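Local coordinates for protein adhesin LabA (PDB 6GMM) that serves as a lectin-type adhesin of Helicobacter pylori, specific for the LacdiNAc glycan motif and probably helping the bacterium attach to the gastric mucosa, at residues Asn240-Asn251 and Ala306-Pro315; Leu63-Gly71 and Leu191-Ile199. All blocks are in the same frame, centred on the assembly; numbering follows the deposited sequence.

Contact 1 (Asn240-Asn251 and Ala306-Pro315); sequences NEISAIQDMIKN and AVVKDFERIP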
loop_
_atom_site.group_PDB
_atom_site.type_symbol
_atom_site.label_atom_id
_atom_site.label_comp_id
_atom_site.label_asym_id
_atom_site.label_seq_id
_atom_site.Cartn_x
_atom_site.Cartn_y
_atom_site.Cartn_z
ATOM N N ASN A 240 17.706 0.642 10.292
ATOM C CA ASN A 240 17.124 1.094 9.021
ATOM C C ASN A 240 16.211 0.025 8.418
ATOM O O ASN A 240 15.079 0.329 8.087
ATOM C CB ASN A 240 18.239 1.484 8.047
ATOM C CG ASN A 240 17.773 1.861 6.672
ATOM O OD1 ASN A 240 17.454 3.016 6.412
ATOM N ND2 ASN A 240 17.727 0.895 5.761
ATOM N N GLU A 241 16.694 -1.222 8.326
ATOM C CA GLU A 241 15.983 -2.362 7.749
ATOM C C GLU A 241 14.754 -2.745 8.549
ATOM O O GLU A 241 13.712 -2.980 7.955
ATOM C CB GLU A 241 16.912 -3.551 7.516
ATOM C CG GLU A 241 17.998 -3.275 6.484
ATOM C CD GLU A 241 19.058 -2.252 6.863
ATOM O OE1 GLU A 241 19.389 -2.136 8.067
ATOM O OE2 GLU A 241 19.537 -1.540 5.952
ATOM N N ILE A 242 14.848 -2.746 9.888
ATOM C CA ILE A 242 13.691 -2.996 10.768
ATOM C C ILE A 242 12.647 -1.876 10.513
ATOM O O ILE A 242 11.471 -2.168 10.321
ATOM C CB ILE A 242 14.146 -3.027 12.254
ATOM C CG1 ILE A 242 15.009 -4.285 12.556
ATOM C CG2 ILE A 242 12.967 -2.884 13.231
ATOM C CD1 ILE A 242 15.898 -4.131 13.780
ATOM N N SER A 243 13.094 -0.609 10.487
ATOM C CA SER A 243 12.187 0.512 10.292
ATOM C C SER A 243 11.425 0.406 8.958
ATOM O O SER A 243 10.185 0.469 8.963
ATOM C CB SER A 243 12.909 1.849 10.429
ATOM O OG SER A 243 11.986 2.926 10.349
ATOM N N ALA A 244 12.167 0.156 7.844
ATOM C CA ALA A 244 11.592 0.019 6.503
ATOM C C ALA A 244 10.582 -1.107 6.467
ATOM O O ALA A 244 9.537 -0.961 5.856
ATOM C CB ALA A 244 12.689 -0.252 5.493
ATOM N N ILE A 245 10.867 -2.209 7.150
ATOM C CA ILE A 245 9.976 -3.361 7.109
ATOM C C ILE A 245 8.712 -3.112 7.917
ATOM O O ILE A 245 7.631 -3.505 7.476
ATOM C CB ILE A 245 10.708 -4.678 7.492
ATOM C CG1 ILE A 245 11.882 -4.961 6.494
ATOM C CG2 ILE A 245 9.700 -5.837 7.515
ATOM C CD1 ILE A 245 12.824 -6.198 6.875
ATOM N N GLN A 246 8.841 -2.455 9.082
ATOM C CA GLN A 246 7.694 -2.110 9.937
ATOM C C GLN A 246 6.691 -1.264 9.197
ATOM O O GLN A 246 5.492 -1.554 9.266
ATOM C CB GLN A 246 8.145 -1.390 11.218
ATOM C CG GLN A 246 8.887 -2.334 12.192
ATOM C CD GLN A 246 7.972 -3.190 13.042
ATOM O OE1 GLN A 246 8.049 -3.134 14.280
ATOM N NE2 GLN A 246 7.153 -4.080 12.411
ATOM N N ASP A 247 7.175 -0.256 8.438
ATOM C CA ASP A 247 6.326 0.646 7.646
ATOM C C ASP A 247 5.695 -0.129 6.462
ATOM O O ASP A 247 4.538 0.108 6.116
ATOM C CB ASP A 247 7.185 1.796 7.136
ATOM C CG ASP A 247 7.625 2.801 8.191
ATOM O OD1 ASP A 247 6.863 3.015 9.176
ATOM O OD2 ASP A 247 8.657 3.476 7.968
ATOM N N MET A 248 6.454 -1.081 5.862
ATOM C CA MET A 248 5.974 -1.933 4.771
ATOM C C MET A 248 4.745 -2.725 5.263
ATOM O O MET A 248 3.722 -2.762 4.595
ATOM C CB MET A 248 7.070 -2.912 4.353
ATOM C CG MET A 248 8.041 -2.350 3.352
ATOM S SD MET A 248 9.354 -3.528 2.977
ATOM C CE MET A 248 8.487 -4.611 1.932
ATOM N N ILE A 249 4.841 -3.298 6.465
ATOM C CA ILE A 249 3.765 -4.061 7.108
ATOM C C ILE A 249 2.554 -3.133 7.386
ATOM O O ILE A 249 1.408 -3.513 7.109
ATOM C CB ILE A 249 4.334 -4.698 8.414
ATOM C CG1 ILE A 249 5.284 -5.872 8.086
ATOM C CG2 ILE A 249 3.214 -5.113 9.402
ATOM C CD1 ILE A 249 6.292 -6.280 9.266
ATOM N N LYS A 250 2.833 -1.924 7.944
ATOM C CA LYS A 250 1.815 -0.957 8.313
ATOM C C LYS A 250 1.010 -0.508 7.079
ATOM O O LYS A 250 -0.222 -0.593 7.083
ATOM C CB LYS A 250 2.434 0.201 9.126
ATOM C CG LYS A 250 1.599 1.483 9.130
ATOM C CD LYS A 250 2.138 2.534 10.105
ATOM C CE LYS A 250 1.318 3.812 10.092
ATOM N NZ LYS A 250 1.527 4.630 11.321
ATOM N N ASN A 251 1.712 -0.139 6.003
ATOM C CA ASN A 251 1.109 0.272 4.736
ATOM C C ASN A 251 0.344 -0.871 4.041
ATOM O O ASN A 251 -0.809 -0.681 3.689
ATOM C CB ASN A 251 2.152 0.919 3.824
ATOM C CG ASN A 251 2.495 2.348 4.212
ATOM O OD1 ASN A 251 1.626 3.204 4.343
ATOM N ND2 ASN A 251 3.773 2.657 4.383
ATOM N N ALA A 306 3.515 3.068 -1.471
ATOM C CA ALA A 306 4.269 3.430 -0.258
ATOM C C ALA A 306 5.133 2.275 0.224
ATOM O O ALA A 306 6.219 2.487 0.789
ATOM C CB ALA A 306 3.331 3.880 0.840
ATOM N N VAL A 307 4.652 1.047 -0.012
ATOM C CA VAL A 307 5.381 -0.176 0.330
ATOM C C VAL A 307 6.673 -0.187 -0.513
ATOM O O VAL A 307 7.716 -0.516 0.048
ATOM C CB VAL A 307 4.533 -1.455 0.135
ATOM C CG1 VAL A 307 5.414 -2.724 0.205
ATOM C CG2 VAL A 307 3.376 -1.513 1.153
ATOM N N VAL A 308 6.600 0.214 -1.821
ATOM C CA VAL A 308 7.768 0.271 -2.726
ATOM C C VAL A 308 8.785 1.238 -2.139
ATOM O O VAL A 308 9.951 0.888 -1.959
ATOM C CB VAL A 308 7.433 0.663 -4.196
ATOM C CG1 VAL A 308 8.695 0.729 -5.053
ATOM C CG2 VAL A 308 6.411 -0.271 -4.820
ATOM N N LYS A 309 8.304 2.425 -1.785
ATOM C CA LYS A 309 9.093 3.519 -1.247
ATOM C C LYS A 309 9.760 3.181 0.071
ATOM O O LYS A 309 10.909 3.576 0.247
ATOM C CB LYS A 309 8.257 4.799 -1.164
ATOM C CG LYS A 309 7.770 5.295 -2.547
ATOM C CD LYS A 309 8.842 5.342 -3.659
ATOM C CE LYS A 309 9.801 6.505 -3.573
ATOM N NZ LYS A 309 10.726 6.535 -4.743
ATOM N N ASP A 310 9.084 2.407 0.958
ATOM C CA ASP A 310 9.667 1.943 2.236
ATOM C C ASP A 310 10.796 0.924 1.953
ATOM O O ASP A 310 11.913 1.050 2.485
ATOM C CB ASP A 310 8.603 1.297 3.136
ATOM C CG ASP A 310 7.479 2.200 3.582
ATOM O OD1 ASP A 310 7.745 3.402 3.858
ATOM O OD2 ASP A 310 6.336 1.701 3.703
ATOM N N PHE A 311 10.501 -0.057 1.070
ATOM C CA PHE A 311 11.443 -1.080 0.653
ATOM C C PHE A 311 12.746 -0.489 0.069
ATOM O O PHE A 311 13.826 -1.037 0.295
ATOM C CB PHE A 311 10.797 -2.048 -0.352
ATOM C CG PHE A 311 11.736 -3.187 -0.688
ATOM C CD1 PHE A 311 11.896 -4.254 0.183
ATOM C CD2 PHE A 311 12.539 -3.137 -1.822
ATOM C CE1 PHE A 311 12.805 -5.274 -0.095
ATOM C CE2 PHE A 311 13.443 -4.159 -2.106
ATOM C CZ PHE A 311 13.572 -5.220 -1.243
ATOM N N GLU A 312 12.657 0.634 -0.625
ATOM C CA GLU A 312 13.813 1.258 -1.267
ATOM C C GLU A 312 14.709 2.012 -0.297
ATOM O O GLU A 312 15.774 2.471 -0.716
ATOM C CB GLU A 312 13.394 2.139 -2.455
ATOM C CG GLU A 312 12.986 1.337 -3.680
ATOM C CD GLU A 312 12.501 2.143 -4.872
ATOM O OE1 GLU A 312 12.631 3.391 -4.862
ATOM O OE2 GLU A 312 12.022 1.509 -5.841
ATOM N N ARG A 313 14.328 2.079 1.009
ATOM C CA ARG A 313 15.198 2.661 2.045
ATOM C C ARG A 313 16.300 1.651 2.358
ATOM O O ARG A 313 17.344 2.025 2.894
ATOM C CB ARG A 313 14.441 2.980 3.331
ATOM C CG ARG A 313 13.387 4.055 3.185
ATOM C CD ARG A 313 12.497 4.073 4.408
ATOM N NE ARG A 313 13.297 4.147 5.627
ATOM C CZ ARG A 313 12.806 4.067 6.857
ATOM N NH1 ARG A 313 11.501 3.924 7.050
ATOM N NH2 ARG A 313 13.612 4.155 7.904
ATOM N N ILE A 314 16.047 0.359 2.043
ATOM C CA ILE A 314 16.979 -0.754 2.229
ATOM C C ILE A 314 18.050 -0.648 1.121
ATOM O O ILE A 314 17.683 -0.574 -0.059
ATOM C CB ILE A 314 16.246 -2.138 2.205
ATOM C CG1 ILE A 314 15.077 -2.184 3.245
ATOM C CG2 ILE A 314 17.237 -3.307 2.340
ATOM C CD1 ILE A 314 14.477 -3.575 3.598
ATOM N N PRO A 315 19.366 -0.648 1.467
ATOM C CA PRO A 315 20.394 -0.510 0.420
ATOM C C PRO A 315 20.394 -1.661 -0.570
ATOM O O PRO A 315 20.247 -2.817 -0.184
ATOM C CB PRO A 315 21.715 -0.430 1.194
ATOM C CG PRO A 315 21.406 -0.822 2.546
ATOM C CD PRO A 315 19.966 -0.683 2.814
HETATM O O HOH W 1 5.876 4.892 5.136
#
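Ala-306 begins the contact by setting its methyl against the carboxamide of Asn-251, 3.8 Å from ND2. Next to it, Val-307 splits its branches: CG1 faces the thioether end of Met-248, while CG2 rests on the Met-248 carbonyl and on CB of Asn-251. Asp-310 is a knob in the hole formed by Ala-244, Asp-247, Met-248 and Asn-251. Its OD2 receives ND2 of Asn-251 at 2.8 Å on the syn lone pair, amide and carboxylate being nearly coplanar (16°), and a water that donates to OD1 and accepts from the same ND2 closes a small ring. Arg-303 binds OD1 of Asn-251, so both ends of that amide are held. Phe-311 offers its ring edge to Met-248, SD lying in the ring plane 3.8 Å from CD1, a Met-aromatic contact. Arg-313, bent at its third torsion, lays one guanidinium face over N of Ala-244. At the guanidinium edge NH1 makes a salt bridge to OD2 of Asp-247 at 3.0 Å, the two planes 42° apart, while NH1 and NH2 both bond weakly to OG of Ser-243; the charge probably also eases the proximity of Asp-247 to Asp-310. The carbonyl O of Arg-313 accepts ND2 of Asn-240 at 3.1 Å from above its plane. CG1 of Ile-314 packs on CB of Ala-244, and CD of Pro-315, N-cap of helix 316-323, comes 3.3 Å from OE2 of Glu-241. With axes 8.5 Å apart at 174°, this is an antiparallel helix pair within the helical bundle of a SabA-type adhesin domain.

Contact 2 (Leu63-Gly71 and Leu191-Ile199); sequences LLALNAAAG and LLEQASTII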
loop_
_atom_site.group_PDB
_atom_site.type_symbol
_atom_site.label_atom_id
_atom_site.label_comp_id
_atom_site.label_asym_id
_atom_site.label_seq_id
_atom_site.Cartn_x
_atom_site.Cartn_y
_atom_site.Cartn_z
ATOM N N LEU A 63 2.703 -9.576 -0.403
ATOM C CA LEU A 63 3.823 -10.475 -0.696
ATOM C C LEU A 63 5.191 -9.884 -0.344
ATOM O O LEU A 63 5.984 -10.555 0.308
ATOM C CB LEU A 63 3.778 -10.876 -2.179
ATOM C CG LEU A 63 3.322 -12.315 -2.463
ATOM C CD1 LEU A 63 1.953 -12.617 -1.824
ATOM C CD2 LEU A 63 3.291 -12.587 -3.977
ATOM N N LEU A 64 5.460 -8.630 -0.720
ATOM C CA LEU A 64 6.768 -8.044 -0.388
ATOM C C LEU A 64 6.923 -7.844 1.084
ATOM O O LEU A 64 7.995 -8.116 1.581
ATOM C CB LEU A 64 7.021 -6.713 -1.139
ATOM C CG LEU A 64 8.464 -6.153 -1.077
ATOM C CD1 LEU A 64 9.469 -7.156 -1.552
ATOM C CD2 LEU A 64 8.577 -4.827 -1.863
ATOM N N ALA A 65 5.883 -7.392 1.796
ATOM C CA ALA A 65 5.984 -7.230 3.254
ATOM C C ALA A 65 6.293 -8.568 3.907
ATOM O O ALA A 65 7.181 -8.613 4.754
ATOM C CB ALA A 65 4.695 -6.644 3.833
ATOM N N LEU A 66 5.646 -9.674 3.455
ATOM C CA LEU A 66 5.879 -11.010 4.059
ATOM C C LEU A 66 7.293 -11.542 3.787
ATOM O O LEU A 66 8.029 -11.859 4.734
ATOM C CB LEU A 66 4.796 -12.018 3.616
ATOM C CG LEU A 66 3.338 -11.628 3.878
ATOM C CD1 LEU A 66 2.400 -12.655 3.317
ATOM C CD2 LEU A 66 3.055 -11.394 5.365
ATOM N N ASN A 67 7.695 -11.588 2.504
ATOM C CA ASN A 67 9.032 -12.009 2.089
ATOM C C ASN A 67 10.077 -11.133 2.757
ATOM O O ASN A 67 11.128 -11.625 3.149
ATOM C CB ASN A 67 9.176 -11.904 0.579
ATOM C CG ASN A 67 8.423 -12.971 -0.176
ATOM O OD1 ASN A 67 8.369 -14.135 0.224
ATOM N ND2 ASN A 67 7.827 -12.602 -1.295
ATOM N N ALA A 68 9.815 -9.845 2.907
ATOM C CA ALA A 68 10.833 -9.029 3.570
ATOM C C ALA A 68 10.904 -9.305 5.079
ATOM O O ALA A 68 12.004 -9.269 5.636
ATOM C CB ALA A 68 10.646 -7.552 3.267
ATOM N N ALA A 69 9.774 -9.674 5.730
ATOM C CA ALA A 69 9.848 -9.978 7.171
ATOM C C ALA A 69 10.545 -11.325 7.406
ATOM O O ALA A 69 11.457 -11.400 8.230
ATOM C CB ALA A 69 8.480 -9.958 7.809
ATOM N N ALA A 70 10.164 -12.370 6.629
ATOM C CA ALA A 70 10.762 -13.700 6.698
ATOM C C ALA A 70 12.236 -13.641 6.279
ATOM O O ALA A 70 13.079 -14.271 6.910
ATOM C CB ALA A 70 9.996 -14.678 5.814
ATOM N N GLY A 71 12.531 -12.891 5.235
ATOM C CA GLY A 71 13.888 -12.725 4.723
ATOM C C GLY A 71 14.855 -12.123 5.734
ATOM O O GLY A 71 15.991 -12.589 5.819
ATOM N N LEU A 191 -1.383 -13.172 8.248
ATOM C CA LEU A 191 0.007 -13.183 7.778
ATOM C C LEU A 191 0.757 -11.903 8.079
ATOM O O LEU A 191 1.884 -11.974 8.564
ATOM C CB LEU A 191 0.088 -13.549 6.296
ATOM C CG LEU A 191 -0.510 -14.920 5.979
ATOM C CD1 LEU A 191 -0.513 -15.190 4.513
ATOM C CD2 LEU A 191 0.176 -16.026 6.781
ATOM N N LEU A 192 0.130 -10.743 7.872
ATOM C CA LEU A 192 0.766 -9.467 8.202
ATOM C C LEU A 192 1.007 -9.316 9.703
ATOM O O LEU A 192 1.989 -8.680 10.099
ATOM C CB LEU A 192 -0.029 -8.279 7.640
ATOM C CG LEU A 192 0.125 -8.092 6.134
ATOM C CD1 LEU A 192 -0.917 -7.186 5.624
ATOM C CD2 LEU A 192 1.540 -7.569 5.753
ATOM N N GLU A 193 0.142 -9.934 10.533
ATOM C CA GLU A 193 0.310 -9.934 11.979
ATOM C C GLU A 193 1.545 -10.790 12.332
ATOM O O GLU A 193 2.376 -10.375 13.161
ATOM C CB GLU A 193 -0.962 -10.441 12.693
ATOM C CG GLU A 193 -0.793 -10.658 14.200
ATOM C CD GLU A 193 -0.310 -9.466 15.015
ATOM O OE1 GLU A 193 -0.819 -8.341 14.794
ATOM O OE2 GLU A 193 0.571 -9.659 15.884
ATOM N N GLN A 194 1.684 -11.965 11.642
ATOM C CA GLN A 194 2.806 -12.885 11.815
ATOM C C GLN A 194 4.084 -12.136 11.476
ATOM O O GLN A 194 5.043 -12.186 12.243
ATOM C CB GLN A 194 2.676 -14.125 10.903
ATOM C CG GLN A 194 1.551 -15.108 11.236
ATOM C CD GLN A 194 1.141 -15.088 12.682
ATOM O OE1 GLN A 194 1.924 -15.376 13.600
ATOM N NE2 GLN A 194 -0.104 -14.729 12.908
ATOM N N ALA A 195 4.065 -11.377 10.372
ATOM C CA ALA A 195 5.209 -10.595 9.915
ATOM C C ALA A 195 5.553 -9.544 10.975
ATOM O O ALA A 195 6.730 -9.265 11.179
ATOM C CB ALA A 195 4.868 -9.912 8.604
ATOM N N SER A 196 4.530 -8.965 11.652
ATOM C CA SER A 196 4.774 -7.928 12.664
ATOM C C SER A 196 5.374 -8.513 13.905
ATOM O O SER A 196 6.232 -7.883 14.513
ATOM C CB SER A 196 3.504 -7.151 12.991
ATOM O OG SER A 196 3.815 -6.051 13.832
ATOM N N THR A 197 4.963 -9.748 14.269
ATOM C CA THR A 197 5.491 -10.466 15.418
ATOM C C THR A 197 6.985 -10.685 15.254
ATOM O O THR A 197 7.730 -10.475 16.222
ATOM C CB THR A 197 4.736 -11.777 15.627
ATOM O OG1 THR A 197 3.398 -11.465 16.008
ATOM C CG2 THR A 197 5.383 -12.665 16.711
ATOM N N ILE A 198 7.427 -11.133 14.064
ATOM C CA ILE A 198 8.850 -11.346 13.785
ATOM C C ILE A 198 9.660 -10.081 14.108
ATOM O O ILE A 198 10.474 -10.127 14.997
ATOM C CB ILE A 198 9.092 -11.788 12.320
ATOM C CG1 ILE A 198 8.514 -13.203 12.045
ATOM C CG2 ILE A 198 10.597 -11.694 11.971
ATOM C CD1 ILE A 198 8.530 -13.597 10.578
ATOM N N ILE A 199 9.364 -8.954 13.429
ATOM C CA ILE A 199 10.072 -7.679 13.513
ATOM C C ILE A 199 9.895 -7.021 14.876
ATOM O O ILE A 199 10.893 -6.593 15.463
ATOM C CB ILE A 199 9.701 -6.727 12.324
ATOM C CG1 ILE A 199 9.644 -7.485 10.963
ATOM C CG2 ILE A 199 10.658 -5.526 12.238
ATOM C CD1 ILE A 199 11.023 -7.987 10.358
#
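Ala-69 and Ala-195 bring their methyls to 3.7 Å where helices 57-76 and 188-205 pack side by side in the helical bundle, running in the same general direction and crossing at 30°. Small residues at this point let the backbones approach to 5.4 Å between the two CA atoms, although the segment axes stay 9.2 Å apart. Toward the start of both segments, Leu-66 bridges the gap: both its methyls come to CB of Leu-191 from one side, the two side chains crossing at about a right angle, and CD2 lies 3.5 Å from the Leu-191 carbonyl O and 4.0 Å from CB of Ala-195. Beside it, CD2 of Leu-192 meets the methyl of Ala-65 at 3.8 Å. CG2 of Ile-198 rests against the carbonyl O of Ala-69, and the second torsion of Ile-199 (-70°) folds its chain back, so that CD1 lies 3.9 Å from CA of Ala-69. Every residue that touches is buried, and the interface is entirely apolar in its side chains. Further out, Ile-152 backs both Leu-66 and Leu-191, helix 128-145 supports Leu-191 through Ala-144 and Ile-198 through Ile-141, and Val-256 of helix 239-264 packs on Leu-192. On helix 57-76, OD1 of Asn-67 is hydrogen-bonded to N of Gly-350.

Contacts 1 and 2 are adjacent parts of one helical core, their centres 11 Å apart, and follow one another along the chain. Helix 239-264 joins them: Met-248 and Ile-245 touch 306-315 and also reach helix 57-76, while Ile-242 and Ile-249, turned away from 306-315, pack on helix 188-205. CE of Met-248 lies 3.4 Å from CG of Leu-64, and CD1 of Ile-245 is equally close to the carbonyl O of Ala-68. Toward helix 188-205, CG2 of Ile-242 meets CG2 of Ile-199 at 3.6 Å, and CD1 of Ile-249 approaches the carbonyl O of Ala-195. Contact 1 carries polar bonds and is partly buried, whereas contact 2 is wholly buried and its touching side chains are apolar.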